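Local coordinates for protein putative oxidoreductase molybdopterin-binding subunit (Sulfolobus tokodaii, PDB 4ZOH) that probably oxidises an organic substrate at a molybdenum centre, as the subunit of a xanthine dehydrogenase-type enzyme that binds pterin cytosine dinucleotide, at residues A[159-164]-A[247-252]; A[243-248]-A[634-639]; A[166-171]-A[216-221]. All coordinates share one frame; numbering follows the deposited sequence.

Contact 1. Residues A[159-164]-A[247-252]; sequences RVIASP and EEFISA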
ATOM      1  N   ARG A 159       4.912 -39.754  -1.125  1.00 22.60           N
ATOM      2  CA  ARG A 159       4.756 -38.333  -0.742  1.00 23.01           C
ATOM      3  C   ARG A 159       5.261 -37.375  -1.880  1.00 21.21           C
ATOM      4  O   ARG A 159       6.326 -37.575  -2.401  1.00 20.15           O
ATOM      5  CB  ARG A 159       5.612 -38.097   0.457  1.00 20.92           C
ATOM      6  CG  ARG A 159       5.218 -36.873   1.248  1.00 22.95           C
ATOM      7  CD  ARG A 159       5.961 -36.943   2.610  1.00 21.70           C
ATOM      8  NE  ARG A 159       5.424 -35.994   3.578  1.00 22.09           N
ATOM      9  CZ  ARG A 159       4.288 -36.145   4.230  1.00 20.96           C
ATOM     10  NH1 ARG A 159       3.866 -35.178   5.060  1.00 20.68           N
ATOM     11  NH2 ARG A 159       3.538 -37.224   4.049  1.00 19.40           N
ATOM     12  N   VAL A 160       4.532 -36.317  -2.165  1.00 20.60           N
ATOM     13  CA  VAL A 160       5.075 -35.284  -3.085  1.00 23.03           C
ATOM     14  C   VAL A 160       4.910 -33.904  -2.421  1.00 22.89           C
ATOM     15  O   VAL A 160       4.277 -33.814  -1.368  1.00 22.49           O
ATOM     16  CB  VAL A 160       4.304 -35.297  -4.444  1.00 22.37           C
ATOM     17  CG1 VAL A 160       4.559 -36.620  -5.221  1.00 25.09           C
ATOM     18  CG2 VAL A 160       2.826 -35.082  -4.184  1.00 21.66           C
ATOM     19  N   ILE A 161       5.437 -32.843  -3.062  1.00 21.44           N
ATOM     20  CA  ILE A 161       5.343 -31.510  -2.528  1.00 19.73           C
ATOM     21  C   ILE A 161       4.773 -30.551  -3.586  1.00 21.06           C
ATOM     22  O   ILE A 161       5.324 -30.458  -4.688  1.00 21.71           O
ATOM     23  CB  ILE A 161       6.730 -31.054  -2.079  1.00 19.31           C
ATOM     24  CG1 ILE A 161       7.268 -32.035  -1.002  1.00 18.10           C
ATOM     25  CG2 ILE A 161       6.676 -29.620  -1.508  1.00 15.64           C
ATOM     26  CD1 ILE A 161       8.784 -31.873  -0.761  1.00 14.73           C
ATOM     27  N   ALA A 162       3.676 -29.875  -3.239  1.00 19.40           N
ATOM     28  CA  ALA A 162       2.945 -28.981  -4.098  1.00 17.36           C
ATOM     29  C   ALA A 162       3.839 -28.038  -4.927  1.00 19.77           C
ATOM     30  O   ALA A 162       3.661 -27.947  -6.146  1.00 21.03           O
ATOM     31  CB  ALA A 162       1.901 -28.239  -3.306  1.00 17.17           C
ATOM     32  N   SER A 163       4.859 -27.446  -4.281  1.00 17.95           N
ATOM     33  CA  SER A 163       5.858 -26.610  -4.941  1.00 20.01           C
ATOM     34  C   SER A 163       5.258 -25.514  -5.882  1.00 21.12           C
ATOM     35  O   SER A 163       5.758 -25.365  -6.993  1.00 20.18           O
ATOM     36  CB  SER A 163       6.853 -27.480  -5.732  1.00 19.62           C
ATOM     37  OG  SER A 163       7.242 -28.620  -5.023  1.00 19.92           O
ATOM     38  N   PRO A 164       4.193 -24.754  -5.443  1.00 22.37           N
ATOM     39  CA  PRO A 164       3.761 -23.616  -6.275  1.00 20.12           C
ATOM     40  C   PRO A 164       4.948 -22.681  -6.457  1.00 21.02           C
ATOM     41  O   PRO A 164       5.826 -22.612  -5.573  1.00 22.48           O
ATOM     42  CB  PRO A 164       2.704 -22.917  -5.419  1.00 20.63           C
ATOM     43  CG  PRO A 164       3.033 -23.284  -3.993  1.00 19.88           C
ATOM     44  CD  PRO A 164       3.637 -24.669  -4.076  1.00 20.57           C
ATOM     45  N   GLU A 247      12.826 -23.423   3.143  1.00 19.79           N
ATOM     46  CA  GLU A 247      11.781 -23.481   4.154  1.00 18.84           C
ATOM     47  C   GLU A 247      10.491 -24.066   3.627  1.00 18.76           C
ATOM     48  O   GLU A 247       9.838 -24.912   4.300  1.00 19.15           O
ATOM     49  CB  GLU A 247      11.500 -22.053   4.701  1.00 19.30           C
ATOM     50  CG  GLU A 247      12.629 -21.559   5.623  1.00 22.48           C
ATOM     51  CD  GLU A 247      12.229 -20.238   6.245  1.00 24.34           C
ATOM     52  OE1 GLU A 247      11.484 -20.215   7.258  1.00 24.89           O
ATOM     53  OE2 GLU A 247      12.643 -19.237   5.675  1.00 23.31           O
ATOM     54  N   GLU A 248      10.071 -23.586   2.438  1.00 18.67           N
ATOM     55  CA  GLU A 248       8.792 -23.997   1.913  1.00 19.37           C
ATOM     56  C   GLU A 248       8.858 -25.538   1.742  1.00 19.81           C
ATOM     57  O   GLU A 248       7.998 -26.230   2.201  1.00 21.53           O
ATOM     58  CB  GLU A 248       8.506 -23.293   0.538  1.00 18.44           C
ATOM     59  CG  GLU A 248       7.057 -23.451   0.127  1.00 18.17           C
ATOM     60  CD  GLU A 248       6.073 -22.562   0.878  1.00 20.31           C
ATOM     61  OE1 GLU A 248       4.936 -22.454   0.356  1.00 21.85           O
ATOM     62  OE2 GLU A 248       6.404 -21.952   1.989  1.00 21.92           O
ATOM     63  N   PHE A 249       9.923 -26.054   1.126  1.00 19.08           N
ATOM     64  CA  PHE A 249      10.008 -27.497   0.854  1.00 21.22           C
ATOM     65  C   PHE A 249       9.897 -28.321   2.115  1.00 22.58           C
ATOM     66  O   PHE A 249       9.211 -29.301   2.118  1.00 18.56           O
ATOM     67  CB  PHE A 249      11.331 -27.858   0.133  1.00 19.34           C
ATOM     68  CG  PHE A 249      11.223 -27.761  -1.357  1.00 20.65           C
ATOM     69  CD1 PHE A 249      10.348 -28.618  -2.040  1.00 21.83           C
ATOM     70  CD2 PHE A 249      11.976 -26.818  -2.076  1.00 18.30           C
ATOM     71  CE1 PHE A 249      10.198 -28.552  -3.415  1.00 23.61           C
ATOM     72  CE2 PHE A 249      11.858 -26.763  -3.455  1.00 24.09           C
ATOM     73  CZ  PHE A 249      10.976 -27.620  -4.134  1.00 23.69           C
ATOM     74  N   ILE A 250      10.541 -27.841   3.186  1.00 24.26           N
ATOM     75  CA  ILE A 250      10.632 -28.544   4.444  1.00 25.06           C
ATOM     76  C   ILE A 250       9.347 -28.462   5.291  1.00 28.38           C
ATOM     77  O   ILE A 250       9.045 -29.352   6.110  1.00 28.94           O
ATOM     78  CB  ILE A 250      11.915 -27.990   5.056  1.00 26.42           C
ATOM     79  CG1 ILE A 250      13.075 -28.861   4.627  1.00 21.23           C
ATOM     80  CG2 ILE A 250      11.833 -27.594   6.496  1.00 25.99           C
ATOM     81  CD1 ILE A 250      14.378 -28.135   4.782  1.00 35.33           C
ATOM     82  N   SER A 251       8.556 -27.426   5.067  1.00 25.22           N
ATOM     83  CA  SER A 251       7.411 -27.180   5.948  1.00 22.38           C
ATOM     84  C   SER A 251       6.044 -27.189   5.313  1.00 22.69           C
ATOM     85  O   SER A 251       5.027 -27.069   6.006  1.00 21.73           O
ATOM     86  CB  SER A 251       7.636 -25.839   6.690  1.00 22.45           C
ATOM     87  OG  SER A 251       7.840 -24.761   5.790  1.00 23.39           O
ATOM     88  N   ALA A 252       5.949 -27.232   3.988  1.00 20.01           N
ATOM     89  CA  ALA A 252       4.604 -27.002   3.448  1.00 18.24           C
ATOM     90  C   ALA A 252       4.431 -27.662   2.097  1.00 17.69           C
ATOM     91  O   ALA A 252       5.438 -27.912   1.390  1.00 16.59           O
ATOM     92  CB  ALA A 252       4.277 -25.531   3.388  1.00 21.10           C
TER
HETATM   93  O   HOH W   1       5.331 -26.531  -1.287  1.00 19.31           O
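Ile161 and Ser163 meet Phe249 and Ala252 in a buried, mostly apolar packing contact between a strand end and a helix end. Strand 149-161 is an outermost strand of a five-stranded mixed sheet in the molybdopterin-binding fold. Helix 245-251 stops here, and Ala252 is the first residue to leave helical geometry. The chain then enters strand 254-266, the neighbour of 149-161 in that sheet. Ile161 carries much of the contact. Its side chain crosses that of Phe249 at about a right angle. CD1 of Ile161 comes to the edge of the phenyl ring, near its plane, 3.8 Å from CD1 of Phe249. The other branch also reaches that ring carbon, and CG2 of Ile161 rests in addition 3.6 Å from the carbonyl O of Ala252. The first torsion (chi1 -59°) sets CG1 anti to the carbonyl carbon and CG2 anti to the backbone N. Ser163 belongs to the loop that follows the strand. OG of Ser163 approaches the same ring obliquely, 3.4 Å from CE1 of Phe249. The hydroxyl is held by its own segment. OG of Ser163 donates to the carbonyl O of Ile161 at 2.7 Å and meets it from above the carbonyl plane, 61° out of it. Ile161 O and Ala162 O each accept a hydrogen bond from a basic side chain of the chain of another protein. The loop therefore lies at a subunit interface, with a bound iron-sulfur cluster about 10 Å from the side chain of Ser163. The polar link between the two segments is indirect. One water accepts from Ser163 N at 3.2 Å and donates to Ala252 O at 3.0 Å, so it joins the loop to the end of the helix.

Contact 2. Residues A[243-248]-A[634-639]; sequences PTRTEE and TNFQDY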
ATOM      1  N   PRO A 243       8.854 -16.981   3.561  1.00 18.58           N
ATOM      2  CA  PRO A 243       9.833 -18.083   3.718  1.00 21.31           C
ATOM      3  C   PRO A 243      10.778 -18.190   2.529  1.00 20.26           C
ATOM      4  O   PRO A 243      10.411 -17.792   1.380  1.00 20.75           O
ATOM      5  CB  PRO A 243       8.939 -19.331   3.825  1.00 19.33           C
ATOM      6  CG  PRO A 243       7.752 -18.930   2.991  1.00 20.10           C
ATOM      7  CD  PRO A 243       7.510 -17.492   3.251  1.00 18.61           C
ATOM      8  N   THR A 244      11.982 -18.678   2.772  1.00 18.63           N
ATOM      9  CA  THR A 244      12.812 -19.106   1.638  1.00 20.91           C
ATOM     10  C   THR A 244      12.202 -20.378   1.003  1.00 22.56           C
ATOM     11  O   THR A 244      11.302 -21.059   1.591  1.00 22.13           O
ATOM     12  CB  THR A 244      14.231 -19.427   2.075  1.00 21.69           C
ATOM     13  OG1 THR A 244      14.181 -20.633   2.832  1.00 21.49           O
ATOM     14  CG2 THR A 244      14.854 -18.248   2.928  1.00 21.85           C
ATOM     15  N   ARG A 245      12.657 -20.722  -0.189  1.00 22.34           N
ATOM     16  CA  ARG A 245      12.076 -21.924  -0.866  1.00 21.47           C
ATOM     17  C   ARG A 245      12.536 -23.209  -0.104  1.00 20.47           C
ATOM     18  O   ARG A 245      11.785 -24.173  -0.018  1.00 21.64           O
ATOM     19  CB  ARG A 245      12.508 -21.975  -2.371  1.00 19.66           C
ATOM     20  CG  ARG A 245      12.126 -23.256  -3.119  1.00 18.18           C
ATOM     21  CD  ARG A 245      10.634 -23.559  -3.088  1.00 17.88           C
ATOM     22  NE  ARG A 245      10.007 -22.467  -3.819  1.00 17.63           N
ATOM     23  CZ  ARG A 245       8.742 -22.407  -4.218  1.00 20.17           C
ATOM     24  NH1 ARG A 245       7.873 -23.367  -3.862  1.00 17.18           N
ATOM     25  NH2 ARG A 245       8.327 -21.332  -4.921  1.00 17.63           N
ATOM     26  N   THR A 246      13.763 -23.218   0.415  1.00 21.45           N
ATOM     27  CA  THR A 246      14.189 -24.332   1.346  1.00 21.85           C
ATOM     28  C   THR A 246      13.178 -24.518   2.483  1.00 19.97           C
ATOM     29  O   THR A 246      12.639 -25.627   2.697  1.00 21.13           O
ATOM     30  CB  THR A 246      15.628 -24.183   1.838  1.00 22.00           C
ATOM     31  OG1 THR A 246      16.482 -24.112   0.693  1.00 20.63           O
ATOM     32  CG2 THR A 246      16.081 -25.358   2.740  1.00 21.82           C
ATOM     33  N   GLU A 247      12.826 -23.423   3.143  1.00 19.79           N
ATOM     34  CA  GLU A 247      11.781 -23.481   4.154  1.00 18.84           C
ATOM     35  C   GLU A 247      10.491 -24.066   3.627  1.00 18.76           C
ATOM     36  O   GLU A 247       9.838 -24.912   4.300  1.00 19.15           O
ATOM     37  CB  GLU A 247      11.500 -22.053   4.701  1.00 19.30           C
ATOM     38  CG  GLU A 247      12.629 -21.559   5.623  1.00 22.48           C
ATOM     39  CD  GLU A 247      12.229 -20.238   6.245  1.00 24.34           C
ATOM     40  OE1 GLU A 247      11.484 -20.215   7.258  1.00 24.89           O
ATOM     41  OE2 GLU A 247      12.643 -19.237   5.675  1.00 23.31           O
ATOM     42  N   GLU A 248      10.071 -23.586   2.438  1.00 18.67           N
ATOM     43  CA  GLU A 248       8.792 -23.997   1.913  1.00 19.37           C
ATOM     44  C   GLU A 248       8.858 -25.538   1.742  1.00 19.81           C
ATOM     45  O   GLU A 248       7.998 -26.230   2.201  1.00 21.53           O
ATOM     46  CB  GLU A 248       8.506 -23.293   0.538  1.00 18.44           C
ATOM     47  CG  GLU A 248       7.057 -23.451   0.127  1.00 18.17           C
ATOM     48  CD  GLU A 248       6.073 -22.562   0.878  1.00 20.31           C
ATOM     49  OE1 GLU A 248       4.936 -22.454   0.356  1.00 21.85           O
ATOM     50  OE2 GLU A 248       6.404 -21.952   1.989  1.00 21.92           O
ATOM     51  N   THR A 634      15.244 -30.640  -0.924  1.00 24.66           N
ATOM     52  CA  THR A 634      14.759 -29.388  -0.370  1.00 25.37           C
ATOM     53  C   THR A 634      14.965 -28.155  -1.310  1.00 24.74           C
ATOM     54  O   THR A 634      14.946 -27.014  -0.843  1.00 24.38           O
ATOM     55  CB  THR A 634      15.403 -29.130   1.025  1.00 22.16           C
ATOM     56  OG1 THR A 634      16.785 -28.890   0.836  1.00 22.97           O
ATOM     57  CG2 THR A 634      15.244 -30.316   1.953  1.00 22.87           C
ATOM     58  N   ASN A 635      15.127 -28.394  -2.609  1.00 26.99           N
ATOM     59  CA  ASN A 635      15.299 -27.320  -3.599  1.00 27.67           C
ATOM     60  C   ASN A 635      14.888 -27.811  -4.955  1.00 28.42           C
ATOM     61  O   ASN A 635      14.637 -28.996  -5.122  1.00 27.98           O
ATOM     62  CB  ASN A 635      16.728 -26.843  -3.629  1.00 25.91           C
ATOM     63  CG  ASN A 635      17.656 -27.968  -3.875  1.00 29.31           C
ATOM     64  OD1 ASN A 635      17.631 -28.581  -4.946  1.00 27.27           O
ATOM     65  ND2 ASN A 635      18.431 -28.316  -2.851  1.00 27.77           N
ATOM     66  N   PHE A 636      14.728 -26.891  -5.913  1.00 27.96           N
ATOM     67  CA  PHE A 636      14.266 -27.261  -7.256  1.00 25.52           C
ATOM     68  C   PHE A 636      15.271 -28.057  -8.080  1.00 27.70           C
ATOM     69  O   PHE A 636      14.889 -28.600  -9.105  1.00 31.84           O
ATOM     70  CB  PHE A 636      13.739 -26.072  -8.053  1.00 21.28           C
ATOM     71  CG  PHE A 636      12.372 -25.657  -7.671  1.00 20.62           C
ATOM     72  CD1 PHE A 636      11.325 -26.567  -7.686  1.00 20.10           C
ATOM     73  CD2 PHE A 636      12.130 -24.326  -7.257  1.00 19.48           C
ATOM     74  CE1 PHE A 636      10.032 -26.162  -7.339  1.00 19.94           C
ATOM     75  CE2 PHE A 636      10.844 -23.917  -6.940  1.00 20.27           C
ATOM     76  CZ  PHE A 636       9.777 -24.827  -6.983  1.00 18.90           C
ATOM     77  N   GLN A 637      16.511 -28.171  -7.615  1.00 29.64           N
ATOM     78  CA  GLN A 637      17.468 -29.130  -8.218  1.00 36.87           C
ATOM     79  C   GLN A 637      17.107 -30.508  -7.725  1.00 37.12           C
ATOM     80  O   GLN A 637      16.821 -31.328  -8.559  1.00 36.46           O
ATOM     81  CB  GLN A 637      18.930 -28.747  -7.926  1.00 38.36           C
ATOM     82  CG  GLN A 637      19.983 -29.811  -8.185  1.00 45.05           C
ATOM     83  CD  GLN A 637      21.297 -29.446  -7.504  1.00 45.59           C
ATOM     84  OE1 GLN A 637      22.112 -28.715  -8.042  1.00 45.12           O
ATOM     85  NE2 GLN A 637      21.491 -29.939  -6.291  1.00 44.99           N
ATOM     86  N   ASP A 638      17.026 -30.742  -6.392  1.00 32.23           N
ATOM     87  CA  ASP A 638      16.780 -32.107  -5.859  1.00 28.78           C
ATOM     88  C   ASP A 638      15.307 -32.552  -5.810  1.00 29.44           C
ATOM     89  O   ASP A 638      15.016 -33.734  -5.673  1.00 27.59           O
ATOM     90  CB  ASP A 638      17.402 -32.322  -4.459  1.00 28.13           C
ATOM     91  CG  ASP A 638      18.805 -31.826  -4.360  1.00 30.96           C
ATOM     92  OD1 ASP A 638      19.579 -31.962  -5.326  1.00 36.44           O
ATOM     93  OD2 ASP A 638      19.149 -31.268  -3.299  1.00 32.04           O
ATOM     94  N   TYR A 639      14.364 -31.609  -5.859  1.00 27.91           N
ATOM     95  CA  TYR A 639      12.947 -31.951  -6.023  1.00 25.31           C
ATOM     96  C   TYR A 639      12.551 -31.582  -7.458  1.00 26.30           C
ATOM     97  O   TYR A 639      12.255 -30.431  -7.739  1.00 28.81           O
ATOM     98  CB  TYR A 639      12.038 -31.266  -4.998  1.00 21.80           C
ATOM     99  CG  TYR A 639      10.648 -31.840  -5.072  1.00 22.68           C
ATOM    100  CD1 TYR A 639      10.334 -33.017  -4.413  1.00 21.79           C
ATOM    101  CD2 TYR A 639       9.667 -31.219  -5.831  1.00 20.40           C
ATOM    102  CE1 TYR A 639       9.045 -33.562  -4.503  1.00 21.45           C
ATOM    103  CE2 TYR A 639       8.410 -31.755  -5.940  1.00 23.61           C
ATOM    104  CZ  TYR A 639       8.117 -32.956  -5.283  1.00 22.16           C
ATOM    105  OH  TYR A 639       6.850 -33.452  -5.416  1.00 21.53           O
TER
HETATM  106  O   HOH W   2      14.841 -24.513  -1.933  1.00 30.65           O
HETATM  107  O   HOH W   3      17.950 -26.487  -0.089  1.00 32.97           O
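Arg245 reaches from the first turn of helix 245-251 to Phe636, in the loop between helix 600-619 and strand 651-655. Its CB points toward that loop. CG of Arg245 is the first atom to meet the ring, 4.1 Å from CE2 of Phe636. The chain then bends twice, at chi2 (57°) and chi3 (65°), and stays beside the phenyl group. CD of Arg245 lies 3.9 Å from CE2 of Phe636, and NE of Arg245 comes to 3.5 Å from the same atom. CZ of Arg245 sits 3.8 Å from CZ of Phe636. The ring carbon CE2 is over one face of the guanidinium, offset toward the rim. The two planes are 49° apart, so this is not a parallel stack. At the tip, NH1 bonds to Pro164 O, and NH2 bonds to the backbone of a chain of another protein. Thr246 makes a second, more polar meeting. Its CA-H points at the carbonyl O of Thr634, with CA of Thr246 and that O 3.5 Å apart. Two waters join Thr246 OG1 to Thr634, one donating to Thr634 O at 2.7 Å and the other bonded to Thr634 OG1. An acidic side chain of the other protein also bonds to Thr246 OG1. The helix start is a capping box: Glu247 N donates to Thr244 OG1, and Thr244 N to Glu247 OE2. In the other segment, Asn635 OD1 accepts from Asp638 N, an Asx motif.

Contact 3. Residues A[166-171]-A[216-221]; sequences ETRGAL and GSKIIA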
ATOM      1  N   GLU A 166       5.168 -19.414  -6.450  1.00 16.73           N
ATOM      2  CA  GLU A 166       5.177 -18.490  -5.300  1.00 17.41           C
ATOM      3  C   GLU A 166       4.908 -19.292  -4.005  1.00 17.77           C
ATOM      4  O   GLU A 166       3.852 -19.983  -3.859  1.00 17.34           O
ATOM      5  CB  GLU A 166       4.101 -17.356  -5.398  1.00 17.17           C
ATOM      6  CG  GLU A 166       4.243 -16.292  -4.286  1.00 16.24           C
ATOM      7  CD  GLU A 166       2.931 -15.658  -3.851  1.00 19.07           C
ATOM      8  OE1 GLU A 166       2.962 -14.604  -3.162  1.00 20.21           O
ATOM      9  OE2 GLU A 166       1.821 -16.171  -4.168  1.00 17.33           O
ATOM     10  N   THR A 167       5.826 -19.159  -3.059  1.00 17.65           N
ATOM     11  CA  THR A 167       5.625 -19.681  -1.669  1.00 17.82           C
ATOM     12  C   THR A 167       4.500 -18.996  -0.945  1.00 18.03           C
ATOM     13  O   THR A 167       3.893 -18.076  -1.470  1.00 17.18           O
ATOM     14  CB  THR A 167       6.852 -19.525  -0.797  1.00 18.35           C
ATOM     15  OG1 THR A 167       7.115 -18.137  -0.604  1.00 19.90           O
ATOM     16  CG2 THR A 167       8.115 -20.174  -1.457  1.00 15.85           C
ATOM     17  N   ARG A 168       4.148 -19.548   0.223  1.00 17.27           N
ATOM     18  CA  ARG A 168       3.298 -18.851   1.195  1.00 17.50           C
ATOM     19  C   ARG A 168       3.906 -17.490   1.425  1.00 15.33           C
ATOM     20  O   ARG A 168       5.078 -17.241   1.076  1.00 13.75           O
ATOM     21  CB  ARG A 168       3.290 -19.651   2.548  1.00 17.96           C
ATOM     22  CG  ARG A 168       2.602 -21.017   2.398  1.00 16.70           C
ATOM     23  CD  ARG A 168       2.974 -21.968   3.555  1.00 16.02           C
ATOM     24  NE  ARG A 168       4.418 -22.055   3.703  1.00 18.47           N
ATOM     25  CZ  ARG A 168       5.064 -22.428   4.809  1.00 18.85           C
ATOM     26  NH1 ARG A 168       6.391 -22.411   4.782  1.00 15.62           N
ATOM     27  NH2 ARG A 168       4.378 -22.855   5.893  1.00 17.69           N
ATOM     28  N   GLY A 169       3.149 -16.621   2.085  1.00 16.85           N
ATOM     29  CA  GLY A 169       3.726 -15.312   2.489  1.00 15.51           C
ATOM     30  C   GLY A 169       2.581 -14.510   3.019  1.00 16.50           C
ATOM     31  O   GLY A 169       1.390 -14.756   2.656  1.00 18.44           O
ATOM     32  N   ALA A 170       2.900 -13.520   3.838  1.00 17.05           N
ATOM     33  CA  ALA A 170       1.829 -12.780   4.492  1.00 16.84           C
ATOM     34  C   ALA A 170       2.350 -11.470   5.042  1.00 17.39           C
ATOM     35  O   ALA A 170       3.588 -11.286   5.218  1.00 16.08           O
ATOM     36  CB  ALA A 170       1.197 -13.597   5.615  1.00 16.87           C
ATOM     37  N   LEU A 171       1.387 -10.561   5.214  1.00 16.43           N
ATOM     38  CA  LEU A 171       1.659  -9.217   5.672  1.00 19.70           C
ATOM     39  C   LEU A 171       0.544  -8.818   6.632  1.00 18.55           C
ATOM     40  O   LEU A 171      -0.616  -8.811   6.232  1.00 19.04           O
ATOM     41  CB  LEU A 171       1.711  -8.201   4.497  1.00 17.90           C
ATOM     42  CG  LEU A 171       1.884  -6.722   4.848  1.00 18.81           C
ATOM     43  CD1 LEU A 171       3.197  -6.402   5.618  1.00 15.22           C
ATOM     44  CD2 LEU A 171       1.760  -5.856   3.558  1.00 18.26           C
ATOM     45  N   GLY A 216      -3.396 -26.741  -3.396  1.00 22.03           N
ATOM     46  CA  GLY A 216      -3.961 -27.305  -2.204  1.00 22.78           C
ATOM     47  C   GLY A 216      -3.114 -26.887  -1.015  1.00 21.50           C
ATOM     48  O   GLY A 216      -3.608 -26.830   0.037  1.00 23.52           O
ATOM     49  N   SER A 217      -1.860 -26.518  -1.234  1.00 23.07           N
ATOM     50  CA  SER A 217      -0.948 -26.141  -0.184  1.00 20.30           C
ATOM     51  C   SER A 217      -1.298 -24.891   0.655  1.00 21.90           C
ATOM     52  O   SER A 217      -0.615 -24.686   1.661  1.00 19.97           O
ATOM     53  CB  SER A 217       0.468 -26.038  -0.723  1.00 18.65           C
ATOM     54  OG  SER A 217       0.648 -24.810  -1.360  1.00 17.02           O
ATOM     55  N   LYS A 218      -2.292 -24.070   0.232  1.00 21.52           N
ATOM     56  CA  LYS A 218      -2.609 -22.774   0.853  1.00 18.59           C
ATOM     57  C   LYS A 218      -4.100 -22.713   1.315  1.00 19.94           C
ATOM     58  O   LYS A 218      -4.675 -21.632   1.578  1.00 19.60           O
ATOM     59  CB  LYS A 218      -2.231 -21.581  -0.071  1.00 19.03           C
ATOM     60  CG  LYS A 218      -0.707 -21.461  -0.327  1.00 22.51           C
ATOM     61  CD  LYS A 218      -0.338 -20.474  -1.465  1.00 21.32           C
ATOM     62  CE  LYS A 218       1.134 -20.570  -1.794  1.00 18.13           C
ATOM     63  NZ  LYS A 218       1.511 -19.509  -2.820  1.00 18.08           N
ATOM     64  N   ILE A 219      -4.745 -23.878   1.358  1.00 17.14           N
ATOM     65  CA  ILE A 219      -6.083 -23.939   1.965  1.00 20.32           C
ATOM     66  C   ILE A 219      -6.033 -23.611   3.473  1.00 20.63           C
ATOM     67  O   ILE A 219      -6.715 -22.696   3.949  1.00 17.92           O
ATOM     68  CB  ILE A 219      -6.726 -25.335   1.811  1.00 21.55           C
ATOM     69  CG1 ILE A 219      -6.848 -25.703   0.325  1.00 18.52           C
ATOM     70  CG2 ILE A 219      -8.092 -25.355   2.552  1.00 20.91           C
ATOM     71  CD1 ILE A 219      -7.443 -27.133   0.134  1.00 21.75           C
ATOM     72  N   ILE A 220      -5.174 -24.347   4.192  1.00 19.38           N
ATOM     73  CA  ILE A 220      -5.118 -24.222   5.632  1.00 21.93           C
ATOM     74  C   ILE A 220      -4.419 -22.913   5.989  1.00 23.78           C
ATOM     75  O   ILE A 220      -3.685 -22.332   5.148  1.00 21.51           O
ATOM     76  CB  ILE A 220      -4.351 -25.430   6.257  1.00 21.35           C
ATOM     77  CG1 ILE A 220      -2.845 -25.445   5.900  1.00 18.94           C
ATOM     78  CG2 ILE A 220      -5.067 -26.719   5.859  1.00 20.61           C
ATOM     79  CD1 ILE A 220      -2.071 -26.528   6.646  1.00 21.42           C
ATOM     80  N   ALA A 221      -4.652 -22.442   7.216  1.00 22.47           N
ATOM     81  CA  ALA A 221      -3.757 -21.422   7.807  1.00 19.26           C
ATOM     82  C   ALA A 221      -2.591 -22.167   8.360  1.00 19.92           C
ATOM     83  O   ALA A 221      -2.774 -23.125   9.117  1.00 19.78           O
ATOM     84  CB  ALA A 221      -4.465 -20.640   8.925  1.00 18.80           C
TER
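The peptide group after Glu166 is met by the ammonium of Lys218 from above its carbonyl plane, 46° out of it. The Glu166 carboxylate turns OE2 toward the same nitrogen. Lys218 sits in the type I beta turn Gly216-Ile219, in the loop before helix 223-235. Gly216 of this turn touches the pterin cytosine dinucleotide, so the contact ties a cofactor-binding loop to the segment leading into strand 170-174. The lysine chain is extended beyond CG, which carries NZ to the backbone of 166-167. NZ of Lys218 donates to Glu166 O at 2.6 Å and more weakly to Thr167 O at 3.1 Å. The salt bridge from NZ of Lys218 to Glu166 OE2 is long, at 3.6 Å. That oxygen is hydrogen-bonded to Gly212 N and Ser184 OG, while NZ also bonds to Ser184 OG and Gly213 O. A methionine in place of Lys218 would probably leave the carbonyls of Glu166 and Thr167 without their shared donor and Glu166 without this positive charge. The receiving backbone has a brace of its own: Thr167 OG1 donates to Arg168 O at 2.8 Å, in the carbonyl plane and on a lone pair.

In the fold
Contacts 1 and 2 lie side by side, their centres about 7 Å apart, and both use helix 245-251. The centre of contact 3 is about 11 Å from that of contact 1 and about 15 Å from that of contact 2. Both its segments fall between 164 and 247 in the chain, within the span of contact 1. Only contact 2 reaches far ahead, to 634-639, and so joins the two molybdopterin-binding regions of the chain. Tyr639 OH also bonds to Ile161 N, linking contacts 1 and 2. A salt bridge from Glu248 OE2 to Arg168 NE couples the shared helix to contact 3. Each contact has a side chain about 8 to 10 Å from the iron-sulfur cluster.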